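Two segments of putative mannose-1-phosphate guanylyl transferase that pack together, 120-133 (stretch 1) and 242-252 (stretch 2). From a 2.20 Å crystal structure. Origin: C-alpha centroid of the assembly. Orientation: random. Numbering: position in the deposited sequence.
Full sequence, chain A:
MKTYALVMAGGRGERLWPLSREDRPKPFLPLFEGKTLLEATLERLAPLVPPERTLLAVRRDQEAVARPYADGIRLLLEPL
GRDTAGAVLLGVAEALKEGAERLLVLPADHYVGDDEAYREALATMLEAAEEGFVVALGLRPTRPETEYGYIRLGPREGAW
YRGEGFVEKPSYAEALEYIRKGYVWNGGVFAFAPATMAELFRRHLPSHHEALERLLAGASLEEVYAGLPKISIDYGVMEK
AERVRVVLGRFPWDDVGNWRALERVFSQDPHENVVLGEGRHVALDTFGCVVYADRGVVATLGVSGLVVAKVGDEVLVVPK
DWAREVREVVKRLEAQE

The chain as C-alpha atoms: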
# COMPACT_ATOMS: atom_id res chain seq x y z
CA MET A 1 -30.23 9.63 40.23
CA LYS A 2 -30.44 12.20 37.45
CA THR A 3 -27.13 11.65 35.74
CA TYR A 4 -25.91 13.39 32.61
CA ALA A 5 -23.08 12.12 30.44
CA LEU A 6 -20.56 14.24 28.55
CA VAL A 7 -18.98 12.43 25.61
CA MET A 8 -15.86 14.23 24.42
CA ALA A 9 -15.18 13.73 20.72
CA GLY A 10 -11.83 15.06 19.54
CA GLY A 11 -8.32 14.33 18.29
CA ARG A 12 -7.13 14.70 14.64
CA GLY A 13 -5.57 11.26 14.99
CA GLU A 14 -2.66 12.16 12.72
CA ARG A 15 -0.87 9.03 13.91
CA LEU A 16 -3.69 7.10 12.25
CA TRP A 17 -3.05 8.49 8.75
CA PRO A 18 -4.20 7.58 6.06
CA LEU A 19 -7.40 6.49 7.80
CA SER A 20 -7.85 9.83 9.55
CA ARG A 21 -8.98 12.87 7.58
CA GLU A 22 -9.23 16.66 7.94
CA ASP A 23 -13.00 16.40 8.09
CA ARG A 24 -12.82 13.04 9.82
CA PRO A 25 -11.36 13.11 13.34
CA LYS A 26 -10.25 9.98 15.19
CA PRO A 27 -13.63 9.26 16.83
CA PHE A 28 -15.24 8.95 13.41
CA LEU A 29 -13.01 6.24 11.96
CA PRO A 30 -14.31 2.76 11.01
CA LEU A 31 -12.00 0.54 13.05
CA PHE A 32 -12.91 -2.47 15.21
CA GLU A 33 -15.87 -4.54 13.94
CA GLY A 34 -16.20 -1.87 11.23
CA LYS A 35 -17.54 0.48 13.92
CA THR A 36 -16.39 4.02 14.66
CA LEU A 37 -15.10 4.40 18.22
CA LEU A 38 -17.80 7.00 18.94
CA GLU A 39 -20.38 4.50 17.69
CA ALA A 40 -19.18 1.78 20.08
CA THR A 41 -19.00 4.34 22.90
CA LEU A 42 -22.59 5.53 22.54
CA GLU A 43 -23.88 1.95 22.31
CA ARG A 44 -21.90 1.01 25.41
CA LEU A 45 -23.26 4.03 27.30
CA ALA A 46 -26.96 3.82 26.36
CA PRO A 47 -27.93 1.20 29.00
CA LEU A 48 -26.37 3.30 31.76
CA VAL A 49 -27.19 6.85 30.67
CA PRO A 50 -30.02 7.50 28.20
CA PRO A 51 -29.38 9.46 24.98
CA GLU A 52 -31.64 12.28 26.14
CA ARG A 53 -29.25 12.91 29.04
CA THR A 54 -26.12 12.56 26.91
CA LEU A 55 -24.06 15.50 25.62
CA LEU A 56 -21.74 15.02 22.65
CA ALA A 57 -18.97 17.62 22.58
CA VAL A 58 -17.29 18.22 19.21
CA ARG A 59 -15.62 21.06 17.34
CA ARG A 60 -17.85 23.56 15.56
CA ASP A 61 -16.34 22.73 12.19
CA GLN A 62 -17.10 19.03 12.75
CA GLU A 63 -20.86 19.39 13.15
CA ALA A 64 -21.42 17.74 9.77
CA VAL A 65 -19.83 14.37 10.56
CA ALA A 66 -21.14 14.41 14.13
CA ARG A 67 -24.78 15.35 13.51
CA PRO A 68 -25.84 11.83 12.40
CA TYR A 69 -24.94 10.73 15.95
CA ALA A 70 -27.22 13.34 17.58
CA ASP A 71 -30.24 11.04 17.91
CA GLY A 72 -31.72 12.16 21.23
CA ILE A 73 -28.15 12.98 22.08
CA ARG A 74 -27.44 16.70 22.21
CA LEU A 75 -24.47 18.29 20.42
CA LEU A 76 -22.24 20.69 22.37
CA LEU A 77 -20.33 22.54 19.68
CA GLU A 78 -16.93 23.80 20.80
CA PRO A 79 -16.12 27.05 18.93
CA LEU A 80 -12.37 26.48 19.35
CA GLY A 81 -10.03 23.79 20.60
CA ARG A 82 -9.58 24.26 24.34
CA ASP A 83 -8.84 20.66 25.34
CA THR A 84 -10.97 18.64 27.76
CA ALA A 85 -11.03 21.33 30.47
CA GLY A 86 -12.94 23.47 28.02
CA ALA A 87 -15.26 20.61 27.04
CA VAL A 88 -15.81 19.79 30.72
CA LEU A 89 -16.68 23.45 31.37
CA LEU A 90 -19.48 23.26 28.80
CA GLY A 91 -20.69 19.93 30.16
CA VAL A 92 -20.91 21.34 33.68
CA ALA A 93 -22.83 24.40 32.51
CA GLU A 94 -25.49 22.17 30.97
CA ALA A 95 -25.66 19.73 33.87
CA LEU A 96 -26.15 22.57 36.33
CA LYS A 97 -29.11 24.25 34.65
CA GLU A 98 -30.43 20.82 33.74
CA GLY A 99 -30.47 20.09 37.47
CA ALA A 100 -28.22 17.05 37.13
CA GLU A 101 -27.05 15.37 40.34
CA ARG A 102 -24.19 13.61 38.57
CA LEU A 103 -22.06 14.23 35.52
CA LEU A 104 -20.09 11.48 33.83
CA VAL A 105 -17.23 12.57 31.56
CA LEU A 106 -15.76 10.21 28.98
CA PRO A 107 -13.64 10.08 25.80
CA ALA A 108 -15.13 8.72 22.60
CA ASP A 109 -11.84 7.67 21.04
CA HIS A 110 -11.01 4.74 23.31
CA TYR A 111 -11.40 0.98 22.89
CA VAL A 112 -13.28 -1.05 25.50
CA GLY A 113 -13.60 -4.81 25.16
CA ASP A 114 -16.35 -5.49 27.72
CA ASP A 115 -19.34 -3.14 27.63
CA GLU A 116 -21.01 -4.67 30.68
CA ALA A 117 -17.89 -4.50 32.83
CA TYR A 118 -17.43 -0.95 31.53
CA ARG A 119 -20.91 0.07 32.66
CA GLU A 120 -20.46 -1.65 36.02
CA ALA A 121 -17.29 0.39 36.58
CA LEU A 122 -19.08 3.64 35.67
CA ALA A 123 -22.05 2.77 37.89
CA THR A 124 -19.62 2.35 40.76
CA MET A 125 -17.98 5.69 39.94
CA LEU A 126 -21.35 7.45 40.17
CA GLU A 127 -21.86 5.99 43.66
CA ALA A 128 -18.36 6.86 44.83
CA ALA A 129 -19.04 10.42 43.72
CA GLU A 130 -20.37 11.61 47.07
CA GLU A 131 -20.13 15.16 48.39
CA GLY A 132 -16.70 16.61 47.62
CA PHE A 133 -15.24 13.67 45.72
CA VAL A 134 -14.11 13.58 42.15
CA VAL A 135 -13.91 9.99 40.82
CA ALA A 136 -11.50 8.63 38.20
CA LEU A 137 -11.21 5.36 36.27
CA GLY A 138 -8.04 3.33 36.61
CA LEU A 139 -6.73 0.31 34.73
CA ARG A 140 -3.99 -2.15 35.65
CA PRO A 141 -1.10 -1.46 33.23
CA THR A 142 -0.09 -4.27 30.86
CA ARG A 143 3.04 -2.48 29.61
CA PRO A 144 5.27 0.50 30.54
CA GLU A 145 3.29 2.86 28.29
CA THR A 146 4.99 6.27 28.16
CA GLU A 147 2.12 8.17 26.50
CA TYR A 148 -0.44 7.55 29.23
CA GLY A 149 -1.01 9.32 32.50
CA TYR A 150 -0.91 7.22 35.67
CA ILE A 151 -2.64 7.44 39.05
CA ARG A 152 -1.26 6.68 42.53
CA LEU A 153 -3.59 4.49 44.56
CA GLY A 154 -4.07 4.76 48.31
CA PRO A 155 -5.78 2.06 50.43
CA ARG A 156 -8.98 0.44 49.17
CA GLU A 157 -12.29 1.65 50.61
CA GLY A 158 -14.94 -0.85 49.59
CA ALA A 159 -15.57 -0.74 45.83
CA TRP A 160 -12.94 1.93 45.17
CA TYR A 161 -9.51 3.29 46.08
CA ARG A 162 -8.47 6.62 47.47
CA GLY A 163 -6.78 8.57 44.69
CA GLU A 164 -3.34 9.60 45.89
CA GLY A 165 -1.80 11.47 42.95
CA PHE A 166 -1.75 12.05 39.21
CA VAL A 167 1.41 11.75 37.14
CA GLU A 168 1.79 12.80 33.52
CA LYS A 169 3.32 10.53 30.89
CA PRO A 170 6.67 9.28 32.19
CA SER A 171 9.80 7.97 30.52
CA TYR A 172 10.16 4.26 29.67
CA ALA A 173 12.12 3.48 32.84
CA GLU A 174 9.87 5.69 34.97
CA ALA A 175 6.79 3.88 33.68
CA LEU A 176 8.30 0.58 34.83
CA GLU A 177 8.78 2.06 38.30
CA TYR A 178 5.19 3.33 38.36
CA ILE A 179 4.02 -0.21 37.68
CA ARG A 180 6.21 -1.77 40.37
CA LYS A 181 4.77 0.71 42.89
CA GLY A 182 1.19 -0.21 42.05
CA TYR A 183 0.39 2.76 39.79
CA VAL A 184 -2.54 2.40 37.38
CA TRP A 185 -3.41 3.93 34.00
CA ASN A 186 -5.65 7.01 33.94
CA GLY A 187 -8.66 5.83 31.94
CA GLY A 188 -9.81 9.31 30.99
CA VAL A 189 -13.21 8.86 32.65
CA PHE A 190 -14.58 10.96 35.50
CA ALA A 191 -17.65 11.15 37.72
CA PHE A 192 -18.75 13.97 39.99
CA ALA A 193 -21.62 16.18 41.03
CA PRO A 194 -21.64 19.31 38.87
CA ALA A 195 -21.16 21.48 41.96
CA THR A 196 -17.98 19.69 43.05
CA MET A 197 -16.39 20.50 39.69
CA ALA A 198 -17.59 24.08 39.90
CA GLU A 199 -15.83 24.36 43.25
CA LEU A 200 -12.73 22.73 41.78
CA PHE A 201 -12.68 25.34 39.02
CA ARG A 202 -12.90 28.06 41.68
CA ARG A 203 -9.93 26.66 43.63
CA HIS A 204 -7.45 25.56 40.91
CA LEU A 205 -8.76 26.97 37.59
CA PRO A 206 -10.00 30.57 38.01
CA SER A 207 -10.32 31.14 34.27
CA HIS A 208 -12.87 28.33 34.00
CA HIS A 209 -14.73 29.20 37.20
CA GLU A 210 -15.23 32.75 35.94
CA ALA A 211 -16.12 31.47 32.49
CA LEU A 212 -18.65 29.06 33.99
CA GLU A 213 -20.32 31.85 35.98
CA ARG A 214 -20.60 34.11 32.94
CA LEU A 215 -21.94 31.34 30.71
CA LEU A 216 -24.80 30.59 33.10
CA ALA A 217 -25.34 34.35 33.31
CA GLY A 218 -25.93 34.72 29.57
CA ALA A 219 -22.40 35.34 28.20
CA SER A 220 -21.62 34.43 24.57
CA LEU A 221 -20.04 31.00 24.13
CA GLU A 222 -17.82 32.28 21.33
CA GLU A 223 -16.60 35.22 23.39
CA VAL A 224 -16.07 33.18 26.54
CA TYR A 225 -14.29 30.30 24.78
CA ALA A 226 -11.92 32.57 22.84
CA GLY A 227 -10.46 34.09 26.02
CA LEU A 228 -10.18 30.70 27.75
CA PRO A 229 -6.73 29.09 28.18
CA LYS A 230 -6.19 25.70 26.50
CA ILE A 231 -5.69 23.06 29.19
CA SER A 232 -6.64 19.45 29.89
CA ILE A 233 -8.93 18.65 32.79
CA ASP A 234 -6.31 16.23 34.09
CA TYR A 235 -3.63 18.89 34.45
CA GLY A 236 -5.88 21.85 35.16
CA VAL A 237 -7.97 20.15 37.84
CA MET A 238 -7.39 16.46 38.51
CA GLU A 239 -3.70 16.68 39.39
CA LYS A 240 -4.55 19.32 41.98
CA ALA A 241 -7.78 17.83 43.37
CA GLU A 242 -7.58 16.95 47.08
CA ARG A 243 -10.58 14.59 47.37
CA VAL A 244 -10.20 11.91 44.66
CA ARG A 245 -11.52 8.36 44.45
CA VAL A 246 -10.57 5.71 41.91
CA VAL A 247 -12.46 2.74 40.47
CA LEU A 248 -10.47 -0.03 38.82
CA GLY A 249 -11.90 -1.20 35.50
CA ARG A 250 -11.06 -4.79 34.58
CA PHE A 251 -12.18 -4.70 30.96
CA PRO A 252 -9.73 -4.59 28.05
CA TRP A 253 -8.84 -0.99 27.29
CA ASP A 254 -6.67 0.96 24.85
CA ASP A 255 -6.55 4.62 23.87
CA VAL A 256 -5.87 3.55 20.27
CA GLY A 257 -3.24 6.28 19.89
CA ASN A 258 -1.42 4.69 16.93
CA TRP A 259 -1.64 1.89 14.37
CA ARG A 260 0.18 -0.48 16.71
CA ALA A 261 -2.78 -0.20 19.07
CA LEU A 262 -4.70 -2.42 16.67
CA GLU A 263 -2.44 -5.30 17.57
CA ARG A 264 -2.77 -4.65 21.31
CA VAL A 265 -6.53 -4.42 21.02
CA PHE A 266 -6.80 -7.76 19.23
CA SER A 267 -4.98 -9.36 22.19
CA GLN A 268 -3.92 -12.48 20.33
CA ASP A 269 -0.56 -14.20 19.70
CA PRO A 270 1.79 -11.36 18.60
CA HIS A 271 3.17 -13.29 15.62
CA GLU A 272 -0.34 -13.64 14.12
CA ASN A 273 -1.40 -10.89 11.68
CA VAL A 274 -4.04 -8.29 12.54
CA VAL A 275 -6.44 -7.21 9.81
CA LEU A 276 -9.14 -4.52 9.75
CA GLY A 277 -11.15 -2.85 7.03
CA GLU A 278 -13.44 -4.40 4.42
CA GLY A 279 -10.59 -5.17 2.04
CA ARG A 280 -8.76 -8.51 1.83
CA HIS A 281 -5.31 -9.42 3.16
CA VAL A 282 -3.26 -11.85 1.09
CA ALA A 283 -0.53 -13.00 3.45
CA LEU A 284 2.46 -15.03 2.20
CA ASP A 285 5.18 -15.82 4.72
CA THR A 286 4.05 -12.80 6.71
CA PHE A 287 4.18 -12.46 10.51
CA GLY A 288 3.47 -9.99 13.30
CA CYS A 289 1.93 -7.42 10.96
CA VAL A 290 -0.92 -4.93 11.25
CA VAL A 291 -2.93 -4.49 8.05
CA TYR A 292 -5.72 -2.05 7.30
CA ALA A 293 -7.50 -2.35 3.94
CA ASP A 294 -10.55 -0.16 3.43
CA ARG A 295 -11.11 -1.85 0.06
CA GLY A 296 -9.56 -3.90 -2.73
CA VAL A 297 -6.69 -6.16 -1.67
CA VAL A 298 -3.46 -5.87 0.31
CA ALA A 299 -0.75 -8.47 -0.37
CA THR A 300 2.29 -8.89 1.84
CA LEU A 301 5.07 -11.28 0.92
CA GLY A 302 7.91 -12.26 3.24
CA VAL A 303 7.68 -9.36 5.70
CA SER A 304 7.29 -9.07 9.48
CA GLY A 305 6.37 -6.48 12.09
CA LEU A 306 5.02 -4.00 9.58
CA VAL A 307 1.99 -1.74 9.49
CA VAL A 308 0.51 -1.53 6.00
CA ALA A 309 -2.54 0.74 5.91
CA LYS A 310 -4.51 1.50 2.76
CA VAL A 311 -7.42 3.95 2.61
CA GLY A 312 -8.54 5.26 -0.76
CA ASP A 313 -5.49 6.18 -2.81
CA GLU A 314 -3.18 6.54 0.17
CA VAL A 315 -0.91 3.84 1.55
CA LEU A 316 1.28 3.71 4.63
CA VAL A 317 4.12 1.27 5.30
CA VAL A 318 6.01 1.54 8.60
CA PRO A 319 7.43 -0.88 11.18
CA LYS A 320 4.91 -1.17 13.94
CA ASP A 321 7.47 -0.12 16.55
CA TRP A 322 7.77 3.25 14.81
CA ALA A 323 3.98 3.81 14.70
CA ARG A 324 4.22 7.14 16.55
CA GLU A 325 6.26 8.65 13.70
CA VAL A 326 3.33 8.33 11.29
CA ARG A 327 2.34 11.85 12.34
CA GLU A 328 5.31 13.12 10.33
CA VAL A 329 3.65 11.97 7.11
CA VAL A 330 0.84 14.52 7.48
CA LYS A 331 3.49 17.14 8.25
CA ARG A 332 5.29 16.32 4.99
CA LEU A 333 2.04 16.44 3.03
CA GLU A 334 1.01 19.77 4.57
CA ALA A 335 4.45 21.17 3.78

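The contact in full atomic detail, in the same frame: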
# COMPACT_ATOMS: atom_id res chain seq x y z
N GLU A 120 -20.52 -1.36 34.60
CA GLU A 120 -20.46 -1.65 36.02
C GLU A 120 -19.43 -0.74 36.70
O GLU A 120 -19.67 -0.26 37.81
CB GLU A 120 -20.14 -3.13 36.25
CG GLU A 120 -21.36 -4.03 36.02
CD GLU A 120 -21.06 -5.51 36.11
OE1 GLU A 120 -19.87 -5.88 36.27
OE2 GLU A 120 -22.01 -6.32 36.00
N ALA A 121 -18.32 -0.49 36.02
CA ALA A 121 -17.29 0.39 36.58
C ALA A 121 -17.81 1.83 36.69
O ALA A 121 -17.56 2.52 37.69
CB ALA A 121 -16.04 0.37 35.70
N LEU A 122 -18.53 2.29 35.67
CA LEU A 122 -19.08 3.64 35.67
C LEU A 122 -20.16 3.78 36.74
O LEU A 122 -20.24 4.81 37.41
CB LEU A 122 -19.67 3.98 34.30
CG LEU A 122 -18.67 4.37 33.21
CD1 LEU A 122 -19.42 4.80 31.95
CD2 LEU A 122 -17.80 5.50 33.71
N ALA A 123 -20.99 2.75 36.89
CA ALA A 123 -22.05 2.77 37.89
C ALA A 123 -21.41 2.96 39.26
O ALA A 123 -21.89 3.75 40.08
CB ALA A 123 -22.84 1.47 37.86
N THR A 124 -20.32 2.25 39.49
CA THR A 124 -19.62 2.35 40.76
C THR A 124 -19.00 3.73 40.95
O THR A 124 -18.91 4.22 42.07
CB THR A 124 -18.53 1.27 40.86
OG1 THR A 124 -19.16 -0.02 40.82
CG2 THR A 124 -17.76 1.40 42.16
N MET A 125 -18.58 4.35 39.86
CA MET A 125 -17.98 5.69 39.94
C MET A 125 -19.05 6.70 40.37
O MET A 125 -18.78 7.59 41.17
CB MET A 125 -17.38 6.08 38.60
CG MET A 125 -15.98 5.50 38.35
SD MET A 125 -15.31 5.92 36.72
CE MET A 125 -15.34 7.72 36.79
N LEU A 126 -20.25 6.55 39.83
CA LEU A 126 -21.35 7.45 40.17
C LEU A 126 -21.62 7.39 41.68
O LEU A 126 -21.80 8.43 42.32
CB LEU A 126 -22.61 7.06 39.40
CG LEU A 126 -22.49 7.20 37.88
CD1 LEU A 126 -23.73 6.63 37.20
CD2 LEU A 126 -22.31 8.68 37.53
N GLU A 127 -21.61 6.19 42.24
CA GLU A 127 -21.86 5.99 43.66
C GLU A 127 -20.75 6.59 44.52
O GLU A 127 -20.97 7.17 45.57
CB GLU A 127 -21.97 4.49 43.93
CG GLU A 127 -23.19 3.87 43.25
CD GLU A 127 -23.59 2.62 44.01
OE1 GLU A 127 -22.74 1.79 44.27
OE2 GLU A 127 -24.77 2.50 44.33
N ALA A 128 -19.50 6.39 44.06
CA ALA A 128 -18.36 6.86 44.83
C ALA A 128 -18.25 8.39 44.77
O ALA A 128 -17.46 9.01 45.46
CB ALA A 128 -17.10 6.23 44.25
N ALA A 129 -19.06 8.97 43.88
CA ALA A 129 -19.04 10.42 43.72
C ALA A 129 -19.95 11.12 44.73
O ALA A 129 -20.93 11.78 44.39
CB ALA A 129 -19.51 10.74 42.30
N GLU A 130 -19.62 10.93 46.02
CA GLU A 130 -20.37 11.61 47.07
C GLU A 130 -19.96 13.08 47.17
O GLU A 130 -19.28 13.62 46.31
CB GLU A 130 -20.10 10.89 48.39
CG GLU A 130 -20.57 9.43 48.37
CD GLU A 130 -20.40 8.83 49.74
OE1 GLU A 130 -19.32 8.94 50.30
OE2 GLU A 130 -21.35 8.23 50.24
N GLU A 131 -20.44 13.75 48.23
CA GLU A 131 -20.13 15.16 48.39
C GLU A 131 -18.62 15.40 48.49
O GLU A 131 -17.96 14.98 49.44
CB GLU A 131 -20.83 15.69 49.64
CG GLU A 131 -20.77 17.22 49.73
CD GLU A 131 -21.95 17.72 50.54
OE1 GLU A 131 -22.72 16.91 51.02
OE2 GLU A 131 -22.08 18.94 50.68
N GLY A 132 -18.08 16.14 47.50
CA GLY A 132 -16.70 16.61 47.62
C GLY A 132 -15.78 15.82 46.69
O GLY A 132 -14.79 16.32 46.17
N PHE A 133 -16.14 14.56 46.44
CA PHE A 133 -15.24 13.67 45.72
C PHE A 133 -15.38 13.80 44.20
O PHE A 133 -16.47 13.84 43.66
CB PHE A 133 -15.52 12.23 46.16
CG PHE A 133 -15.12 12.04 47.60
CD1 PHE A 133 -16.08 12.12 48.60
CD2 PHE A 133 -13.78 11.86 47.93
CE1 PHE A 133 -15.71 12.03 49.93
CE2 PHE A 133 -13.42 11.77 49.27
CZ PHE A 133 -14.37 11.85 50.27
N GLU A 242 -7.95 17.52 45.78
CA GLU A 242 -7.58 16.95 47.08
C GLU A 242 -8.43 15.73 47.48
O GLU A 242 -7.98 14.84 48.20
CB GLU A 242 -7.73 18.05 48.14
CG GLU A 242 -6.61 19.08 48.08
CD GLU A 242 -6.92 20.24 49.00
OE1 GLU A 242 -7.77 21.04 48.67
OE2 GLU A 242 -6.26 20.35 50.03
N ARG A 243 -9.70 15.71 47.04
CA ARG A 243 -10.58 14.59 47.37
C ARG A 243 -10.92 13.73 46.14
O ARG A 243 -11.89 13.96 45.44
CB ARG A 243 -11.86 15.15 47.98
CG ARG A 243 -11.66 15.63 49.42
CD ARG A 243 -12.94 16.25 50.00
NE ARG A 243 -13.60 15.29 50.90
CZ ARG A 243 -14.86 15.59 51.29
NH1 ARG A 243 -15.44 16.69 50.86
NH2 ARG A 243 -15.51 14.75 52.10
N VAL A 244 -10.04 12.74 45.85
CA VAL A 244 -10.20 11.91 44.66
C VAL A 244 -10.37 10.43 45.00
O VAL A 244 -9.70 9.87 45.85
CB VAL A 244 -8.95 12.09 43.79
CG1 VAL A 244 -9.07 11.25 42.53
CG2 VAL A 244 -8.79 13.55 43.42
N ARG A 245 -11.36 9.81 44.33
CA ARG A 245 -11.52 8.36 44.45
C ARG A 245 -11.30 7.68 43.10
O ARG A 245 -11.50 8.26 42.04
CB ARG A 245 -12.94 8.08 44.94
CG ARG A 245 -13.12 8.36 46.44
CD ARG A 245 -14.59 8.38 46.85
NE ARG A 245 -14.73 8.47 48.30
CZ ARG A 245 -15.97 8.62 48.81
NH1 ARG A 245 -17.01 8.68 48.00
NH2 ARG A 245 -16.14 8.70 50.13
N VAL A 246 -10.84 6.42 43.15
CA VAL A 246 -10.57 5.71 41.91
C VAL A 246 -11.22 4.32 41.89
O VAL A 246 -11.08 3.53 42.81
CB VAL A 246 -9.05 5.57 41.75
CG1 VAL A 246 -8.72 4.90 40.42
CG2 VAL A 246 -8.41 6.95 41.80
N VAL A 247 -11.89 4.05 40.78
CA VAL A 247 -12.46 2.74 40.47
C VAL A 247 -11.64 2.01 39.42
O VAL A 247 -11.31 2.53 38.36
CB VAL A 247 -13.89 2.95 39.97
CG1 VAL A 247 -14.52 1.60 39.63
CG2 VAL A 247 -14.72 3.62 41.05
N LEU A 248 -11.27 0.76 39.75
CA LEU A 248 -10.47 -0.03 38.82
C LEU A 248 -11.35 -0.80 37.83
O LEU A 248 -12.16 -1.65 38.19
CB LEU A 248 -9.62 -1.02 39.63
CG LEU A 248 -8.46 -0.34 40.36
CD1 LEU A 248 -7.46 -1.35 40.91
CD2 LEU A 248 -7.67 0.61 39.47
N GLY A 249 -11.20 -0.45 36.54
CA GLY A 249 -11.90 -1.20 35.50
C GLY A 249 -11.08 -2.42 35.07
O GLY A 249 -9.87 -2.37 34.93
N ARG A 250 -11.78 -3.56 34.91
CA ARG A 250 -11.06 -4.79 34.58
C ARG A 250 -11.36 -5.28 33.16
O ARG A 250 -11.02 -6.38 32.77
CB ARG A 250 -11.47 -5.86 35.59
CG ARG A 250 -11.35 -5.38 37.04
CD ARG A 250 -11.08 -6.54 38.00
NE ARG A 250 -10.91 -6.05 39.37
CZ ARG A 250 -9.71 -5.52 39.69
NH1 ARG A 250 -8.75 -5.45 38.78
NH2 ARG A 250 -9.51 -5.06 40.93
N PHE A 251 -12.02 -4.41 32.38
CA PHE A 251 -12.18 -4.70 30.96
C PHE A 251 -10.95 -4.29 30.15
O PHE A 251 -10.17 -3.44 30.54
CB PHE A 251 -13.41 -3.94 30.47
CG PHE A 251 -13.34 -2.52 30.93
CD1 PHE A 251 -12.53 -1.61 30.26
CD2 PHE A 251 -14.07 -2.12 32.04
CE1 PHE A 251 -12.45 -0.30 30.70
CE2 PHE A 251 -13.99 -0.80 32.47
CZ PHE A 251 -13.18 0.12 31.81
N PRO A 252 -10.78 -4.96 28.99
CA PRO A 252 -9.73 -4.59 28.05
C PRO A 252 -9.89 -3.13 27.61
O PRO A 252 -10.98 -2.65 27.34
CB PRO A 252 -9.83 -5.52 26.85
CG PRO A 252 -10.62 -6.74 27.34
CD PRO A 252 -11.53 -6.10 28.48

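Val247 forms the apolar centre of the contact. Its side chain, with chi1 in t, points from the strand toward the helix, where its CG2 lies 3.5 Å from Met125 CG and 3.9 Å from Thr124 CG2, and its CG1 3.7 Å from the carbonyl O of Ala121. At Ala121 the backbones come close: its CA is 5.7 Å from Gly249 CA, and its CB meets the edge of the Phe251 ring, 4.0 Å from CE2. Helix 120-128 and the strand starting at Val244 run nearly antiparallel, at 169°, with their axes 8.5 Å apart at closest approach. Along the strand, Arg245 and Val247 face the helix side while Val244, Val246 and Leu248 point away.

Toward the C-terminal end of the helix and past it, the contact becomes polar. Arg245 NH1 donates a hydrogen bond to Ala128 O (2.6 Å), and a salt bridge joins Arg245 NH2 to Glu130 OE1 (3.2 Å). Both acceptors lie near the guanidinium plane, leaving its face free to stack on Phe133, with centres 3.5 Å apart and planes at 5°. Arg243 covers the opposite face of that ring in an off-centre cation-pi contact, CZ 4.3 Å from the centroid. The type II turn from Glu130 to Phe133 passes beside Arg243; at Gly132, a CB would clash with Arg243 NH1.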